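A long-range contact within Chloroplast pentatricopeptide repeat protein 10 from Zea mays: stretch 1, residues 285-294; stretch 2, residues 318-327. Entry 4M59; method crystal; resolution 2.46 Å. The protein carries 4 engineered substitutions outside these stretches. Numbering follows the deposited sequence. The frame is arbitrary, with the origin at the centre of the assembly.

Stretch 1 285-294: YNTVMTAYGN
Stretch 2 (318-327) NTYNLVLGML

The two stretches come closest where one has no side chain: Gly-293 CA lies 6.4 Å from Met-326 CA, and an ideal CB on Gly-293 would lie 3.0 Å from Met-326 SD and clash, so the glycine leaves space for this thioether. No hydrogen bond joins these two stretches, although the side chain of Asn-286 lies against the other stretch; the packing rests on van der Waals contact alone. Residues 285-294 and 318-327 are helical throughout the contact and belong to longer helices. They run side by side in the same direction, with an angle of 10° between their axes and a closest axial approach of 10.7 Å. Backbone i to i+4 hydrogen bonds hold each helix, among them Gly-293 N to Met-289 O at 3.0 Å and Val-323 N to Thr-319 O at 3.2 Å; Met-326 N to Leu-322 O, at 3.3 Å, is weak.

Besides Gly-293 with Met-326, the register pairs Asn-286 with Thr-319 (CA to CA 7.1 Å), Thr-290 with Leu-322 (8.0 Å) and Met-289 with Val-323 (8.2 Å).

At the N-terminal end, the CA-to-CB bond of Asn-286 (chi1 -83°, chi2 -54°) points toward stretch 2. Asn-286 OD1 lies 3.3 Å from Thr-319 CG2 and 3.5 Å from Leu-322 CD2, so the side-chain amide oxygen meets methyl groups that offer it no polar hydrogen, while its ND2 is satisfied elsewhere in the structure. Thr-319 adopts m, and Leu-322 has chi1 t and chi2 143°.

Further along, methionine side chains take part in most of the close contacts. Met-289, with chi angles of -117°, -177° and -61°, places SD 4.2 Å from CG2 of Val-323, whose chi1 is t. Met-326 (chi1 -78°, chi2 -177°, chi3 34°) extends toward stretch 1, its SD set back along the helix direction: Met-326 SD is 4.1 Å from Met-289 O, and Met-326 CE is 4.1 Å from Gly-293 CA. Together the stretches bury 333 Å².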

ATOM      1  N   TYR A 285      -7.875  -8.044 -24.762  0.84 74.05           N
ATOM      2  CA  TYR A 285      -6.755  -7.117 -24.775  1.00 74.42           C
ATOM      3  C   TYR A 285      -6.620  -6.383 -23.450  1.00 75.83           C
ATOM      4  O   TYR A 285      -5.508  -6.127 -22.991  1.00 77.08           O
ATOM      5  CB  TYR A 285      -6.908  -6.108 -25.915  1.00 71.56           C
ATOM      6  CG  TYR A 285      -6.451  -6.627 -27.257  1.00 72.13           C
ATOM      7  CD1 TYR A 285      -5.273  -7.352 -27.378  0.20 72.85           C
ATOM      8  CD2 TYR A 285      -7.194  -6.392 -28.404  0.24 72.14           C
ATOM      9  CE1 TYR A 285      -4.849  -7.828 -28.602  0.24 73.56           C
ATOM     10  CE2 TYR A 285      -6.779  -6.865 -29.633  0.43 72.95           C
ATOM     11  CZ  TYR A 285      -5.604  -7.582 -29.725  1.00 73.58           C
ATOM     12  OH  TYR A 285      -5.185  -8.055 -30.944  0.20 74.76           O
ATOM     13  N   ASN A 286      -7.747  -6.042 -22.833  1.00 72.63           N
ATOM     14  CA  ASN A 286      -7.694  -5.306 -21.592  1.00 73.55           C
ATOM     15  C   ASN A 286      -7.288  -6.211 -20.470  1.00 74.65           C
ATOM     16  O   ASN A 286      -6.664  -5.793 -19.514  1.00 75.50           O
ATOM     17  CB  ASN A 286      -9.038  -4.685 -21.287  1.00 73.13           C
ATOM     18  CG  ASN A 286      -9.244  -3.392 -22.002  1.00 72.52           C
ATOM     19  OD1 ASN A 286      -8.427  -2.484 -21.912  1.00 72.77           O
ATOM     20  ND2 ASN A 286     -10.333  -3.296 -22.731  1.00 71.75           N
ATOM     21  N   THR A 287      -7.643  -7.473 -20.600  1.00 70.87           N
ATOM     22  CA  THR A 287      -7.350  -8.417 -19.557  1.00 71.92           C
ATOM     23  C   THR A 287      -5.859  -8.640 -19.466  1.00 73.16           C
ATOM     24  O   THR A 287      -5.308  -8.692 -18.379  1.00 74.44           O
ATOM     25  CB  THR A 287      -8.106  -9.720 -19.777  1.00 69.70           C
ATOM     26  OG1 THR A 287      -9.499  -9.490 -19.566  1.00 69.23           O
ATOM     27  CG2 THR A 287      -7.648 -10.753 -18.805  1.00 70.84           C
ATOM     28  N   VAL A 288      -5.197  -8.729 -20.603  1.00 69.39           N
ATOM     29  CA  VAL A 288      -3.759  -8.920 -20.608  1.00 70.91           C
ATOM     30  C   VAL A 288      -3.008  -7.626 -20.320  1.00 71.50           C
ATOM     31  O   VAL A 288      -1.977  -7.632 -19.666  1.00 73.21           O
ATOM     32  CB  VAL A 288      -3.289  -9.547 -21.921  1.00 76.24           C
ATOM     33  CG1 VAL A 288      -4.144  -9.067 -23.047  1.00 74.11           C
ATOM     34  CG2 VAL A 288      -1.845  -9.238 -22.191  1.00 77.58           C
ATOM     35  N   MET A 289      -3.542  -6.511 -20.787  1.00 73.66           N
ATOM     36  CA  MET A 289      -2.928  -5.229 -20.498  1.00 73.97           C
ATOM     37  C   MET A 289      -2.914  -4.982 -19.003  1.00 74.95           C
ATOM     38  O   MET A 289      -1.893  -4.619 -18.430  1.00 76.47           O
ATOM     39  CB  MET A 289      -3.660  -4.101 -21.219  1.00 73.15           C
ATOM     40  CG  MET A 289      -2.802  -3.381 -22.239  1.00 72.93           C
ATOM     41  SD  MET A 289      -3.590  -1.992 -23.048  1.00 71.07           S
ATOM     42  CE  MET A 289      -4.947  -2.806 -23.838  1.00 69.83           C
ATOM     43  N   THR A 290      -4.053  -5.209 -18.371  1.00 68.23           N
ATOM     44  CA  THR A 290      -4.206  -4.959 -16.955  1.00 68.93           C
ATOM     45  C   THR A 290      -3.362  -5.911 -16.153  1.00 70.82           C
ATOM     46  O   THR A 290      -2.926  -5.594 -15.059  1.00 72.05           O
ATOM     47  CB  THR A 290      -5.628  -5.152 -16.556  1.00 74.20           C
ATOM     48  OG1 THR A 290      -6.457  -4.886 -17.686  1.00 72.82           O
ATOM     49  CG2 THR A 290      -5.989  -4.215 -15.465  1.00 74.27           C
ATOM     50  N   ALA A 291      -3.134  -7.087 -16.706  1.00 64.52           N
ATOM     51  CA  ALA A 291      -2.311  -8.080 -16.052  1.00 66.48           C
ATOM     52  C   ALA A 291      -0.916  -7.543 -15.875  1.00 68.40           C
ATOM     53  O   ALA A 291      -0.393  -7.518 -14.779  1.00 70.16           O
ATOM     54  CB  ALA A 291      -2.278  -9.334 -16.858  1.00 63.88           C
ATOM     55  N   TYR A 292      -0.325  -7.100 -16.968  1.00 72.38           N
ATOM     56  CA  TYR A 292       1.005  -6.531 -16.932  1.00 74.41           C
ATOM     57  C   TYR A 292       1.049  -5.292 -16.076  1.00 74.76           C
ATOM     58  O   TYR A 292       2.066  -4.987 -15.466  1.00 77.13           O
ATOM     59  CB  TYR A 292       1.473  -6.218 -18.340  1.00 74.25           C
ATOM     60  CG  TYR A 292       1.874  -7.452 -19.069  1.00 74.79           C
ATOM     61  CD1 TYR A 292       3.160  -7.920 -18.998  1.00 77.40           C
ATOM     62  CD2 TYR A 292       0.961  -8.175 -19.794  1.00 72.85           C
ATOM     63  CE1 TYR A 292       3.526  -9.056 -19.639  1.00 77.89           C
ATOM     64  CE2 TYR A 292       1.324  -9.310 -20.446  1.00 73.31           C
ATOM     65  CZ  TYR A 292       2.607  -9.746 -20.364  1.00 75.78           C
ATOM     66  OH  TYR A 292       2.984 -10.889 -21.011  1.00 76.24           O
ATOM     67  N   GLY A 293      -0.058  -4.574 -16.033  1.00 67.07           N
ATOM     68  CA  GLY A 293      -0.139  -3.415 -15.187  1.00 67.14           C
ATOM     69  C   GLY A 293      -0.005  -3.836 -13.750  1.00 68.81           C
ATOM     70  O   GLY A 293       0.939  -3.460 -13.074  1.00 71.05           O
ATOM     71  N   ASN A 294      -0.942  -4.653 -13.295  1.00 72.04           N
ATOM     72  CA  ASN A 294      -1.038  -5.021 -11.889  1.00 73.34           C
ATOM     73  C   ASN A 294       0.187  -5.744 -11.363  1.00 76.31           C
ATOM     74  O   ASN A 294       0.304  -6.008 -10.179  1.00 77.84           O
ATOM     75  CB  ASN A 294      -2.289  -5.856 -11.633  1.00 70.16           C
ATOM     76  CG  ASN A 294      -3.560  -5.056 -11.761  1.00 67.88           C
ATOM     77  OD1 ASN A 294      -3.534  -3.834 -11.818  1.00 67.23           O
ATOM     78  ND2 ASN A 294      -4.681  -5.744 -11.796  1.00 66.85           N
ATOM     79  N   ASN A 318     -13.404   3.709 -22.104  1.00 69.99           N
ATOM     80  CA  ASN A 318     -13.186   2.848 -20.968  1.00 70.49           C
ATOM     81  C   ASN A 318     -11.844   2.196 -21.067  1.00 69.67           C
ATOM     82  O   ASN A 318     -11.156   2.022 -20.078  1.00 69.94           O
ATOM     83  CB  ASN A 318     -14.249   1.773 -20.916  1.00 69.06           C
ATOM     84  CG  ASN A 318     -15.622   2.319 -21.104  1.00 70.22           C
ATOM     85  OD1 ASN A 318     -15.837   3.521 -21.002  1.00 70.84           O
ATOM     86  ND2 ASN A 318     -16.574   1.449 -21.375  1.00 70.78           N
ATOM     87  N   THR A 319     -11.478   1.827 -22.281  1.00 63.50           N
ATOM     88  CA  THR A 319     -10.184   1.235 -22.542  1.00 63.16           C
ATOM     89  C   THR A 319      -9.072   2.248 -22.310  1.00 63.22           C
ATOM     90  O   THR A 319      -8.058   1.944 -21.706  1.00 63.43           O
ATOM     91  CB  THR A 319     -10.113   0.736 -23.977  1.00 69.32           C
ATOM     92  OG1 THR A 319     -11.282  -0.023 -24.270  1.00 68.97           O
ATOM     93  CG2 THR A 319      -8.912  -0.124 -24.162  1.00 69.23           C
ATOM     94  N   TYR A 320      -9.282   3.465 -22.783  1.00 66.54           N
ATOM     95  CA  TYR A 320      -8.306   4.519 -22.618  1.00 66.27           C
ATOM     96  C   TYR A 320      -8.121   4.912 -21.166  1.00 66.96           C
ATOM     97  O   TYR A 320      -7.000   5.056 -20.719  1.00 66.99           O
ATOM     98  CB  TYR A 320      -8.694   5.731 -23.455  1.00 68.31           C
ATOM     99  CG  TYR A 320      -8.101   5.771 -24.842  1.00 66.61           C
ATOM    100  CD1 TYR A 320      -6.758   6.004 -25.030  1.00 66.13           C
ATOM    101  CD2 TYR A 320      -8.883   5.617 -25.963  1.00 65.55           C
ATOM    102  CE1 TYR A 320      -6.214   6.057 -26.282  1.00 64.89           C
ATOM    103  CE2 TYR A 320      -8.345   5.666 -27.214  1.00 63.92           C
ATOM    104  CZ  TYR A 320      -7.010   5.885 -27.365  1.00 63.69           C
ATOM    105  OH  TYR A 320      -6.455   5.940 -28.611  1.00 63.40           O
ATOM    106  N   ASN A 321      -9.212   5.094 -20.431  1.00 59.00           N
ATOM    107  CA  ASN A 321      -9.116   5.447 -19.022  1.00 59.59           C
ATOM    108  C   ASN A 321      -8.340   4.409 -18.265  1.00 59.71           C
ATOM    109  O   ASN A 321      -7.613   4.710 -17.338  1.00 60.01           O
ATOM    110  CB  ASN A 321     -10.488   5.534 -18.378  1.00 57.89           C
ATOM    111  CG  ASN A 321     -11.384   6.493 -19.057  1.00 58.30           C
ATOM    112  OD1 ASN A 321     -12.592   6.391 -18.972  1.00 59.21           O
ATOM    113  ND2 ASN A 321     -10.794   7.453 -19.737  1.00 57.79           N
ATOM    114  N   LEU A 322      -8.537   3.170 -18.668  1.00 60.44           N
ATOM    115  CA  LEU A 322      -7.862   2.052 -18.072  1.00 60.79           C
ATOM    116  C   LEU A 322      -6.378   2.259 -18.216  1.00 60.96           C
ATOM    117  O   LEU A 322      -5.628   2.109 -17.267  1.00 61.76           O
ATOM    118  CB  LEU A 322      -8.307   0.787 -18.794  1.00 67.73           C
ATOM    119  CG  LEU A 322      -7.828  -0.590 -18.386  1.00 68.22           C
ATOM    120  CD1 LEU A 322      -8.973  -1.519 -18.551  1.00 68.12           C
ATOM    121  CD2 LEU A 322      -6.686  -1.066 -19.249  1.00 68.25           C
ATOM    122  N   VAL A 323      -5.960   2.634 -19.415  1.00 60.26           N
ATOM    123  CA  VAL A 323      -4.555   2.820 -19.714  1.00 60.65           C
ATOM    124  C   VAL A 323      -4.003   4.039 -19.004  1.00 61.03           C
ATOM    125  O   VAL A 323      -2.892   4.030 -18.505  1.00 62.16           O
ATOM    126  CB  VAL A 323      -4.341   2.993 -21.208  1.00 64.88           C
ATOM    127  CG1 VAL A 323      -2.882   3.075 -21.517  1.00 65.69           C
ATOM    128  CG2 VAL A 323      -4.946   1.845 -21.944  1.00 64.45           C
ATOM    129  N   LEU A 324      -4.801   5.090 -18.958  1.00 57.02           N
ATOM    130  CA  LEU A 324      -4.408   6.314 -18.294  1.00 57.23           C
ATOM    131  C   LEU A 324      -4.180   6.080 -16.822  1.00 58.10           C
ATOM    132  O   LEU A 324      -3.220   6.576 -16.250  1.00 58.76           O
ATOM    133  CB  LEU A 324      -5.469   7.388 -18.506  1.00 55.73           C
ATOM    134  CG  LEU A 324      -5.584   7.882 -19.941  1.00 54.87           C
ATOM    135  CD1 LEU A 324      -6.790   8.725 -20.127  1.00 54.79           C
ATOM    136  CD2 LEU A 324      -4.367   8.659 -20.307  1.00 54.73           C
ATOM    137  N   GLY A 325      -5.065   5.310 -16.209  1.00 67.47           N
ATOM    138  CA  GLY A 325      -4.964   5.018 -14.804  1.00 68.17           C
ATOM    139  C   GLY A 325      -3.652   4.377 -14.469  1.00 69.41           C
ATOM    140  O   GLY A 325      -3.022   4.718 -13.486  1.00 70.24           O
ATOM    141  N   MET A 326      -3.259   3.422 -15.308  1.00 80.20           N
ATOM    142  CA  MET A 326      -1.987   2.736 -15.166  1.00 82.02           C
ATOM    143  C   MET A 326      -0.862   3.748 -15.193  1.00 82.91           C
ATOM    144  O   MET A 326       0.060   3.699 -14.378  1.00 84.84           O
ATOM    145  CB  MET A 326      -1.787   1.743 -16.310  1.00 90.70           C
ATOM    146  CG  MET A 326      -2.558   0.445 -16.167  1.00 90.45           C
ATOM    147  SD  MET A 326      -2.193  -0.679 -17.527  1.00 90.49           S
ATOM    148  CE  MET A 326      -0.473  -0.283 -17.836  1.00 92.54           C
ATOM    149  N   LEU A 327      -0.937   4.671 -16.143  1.00 73.48           N
ATOM    150  CA  LEU A 327       0.083   5.683 -16.277  1.00 74.17           C
ATOM    151  C   LEU A 327       0.025   6.646 -15.121  1.00 73.93           C
ATOM    152  O   LEU A 327       0.994   7.315 -14.814  1.00 74.81           O
ATOM    153  CB  LEU A 327      -0.130   6.450 -17.562  1.00 71.90           C
ATOM    154  CG  LEU A 327      -0.123   5.619 -18.822  1.00 71.71           C
ATOM    155  CD1 LEU A 327      -0.513   6.474 -19.974  1.00 70.10           C
ATOM    156  CD2 LEU A 327       1.248   5.084 -19.020  1.00 74.04           C
TER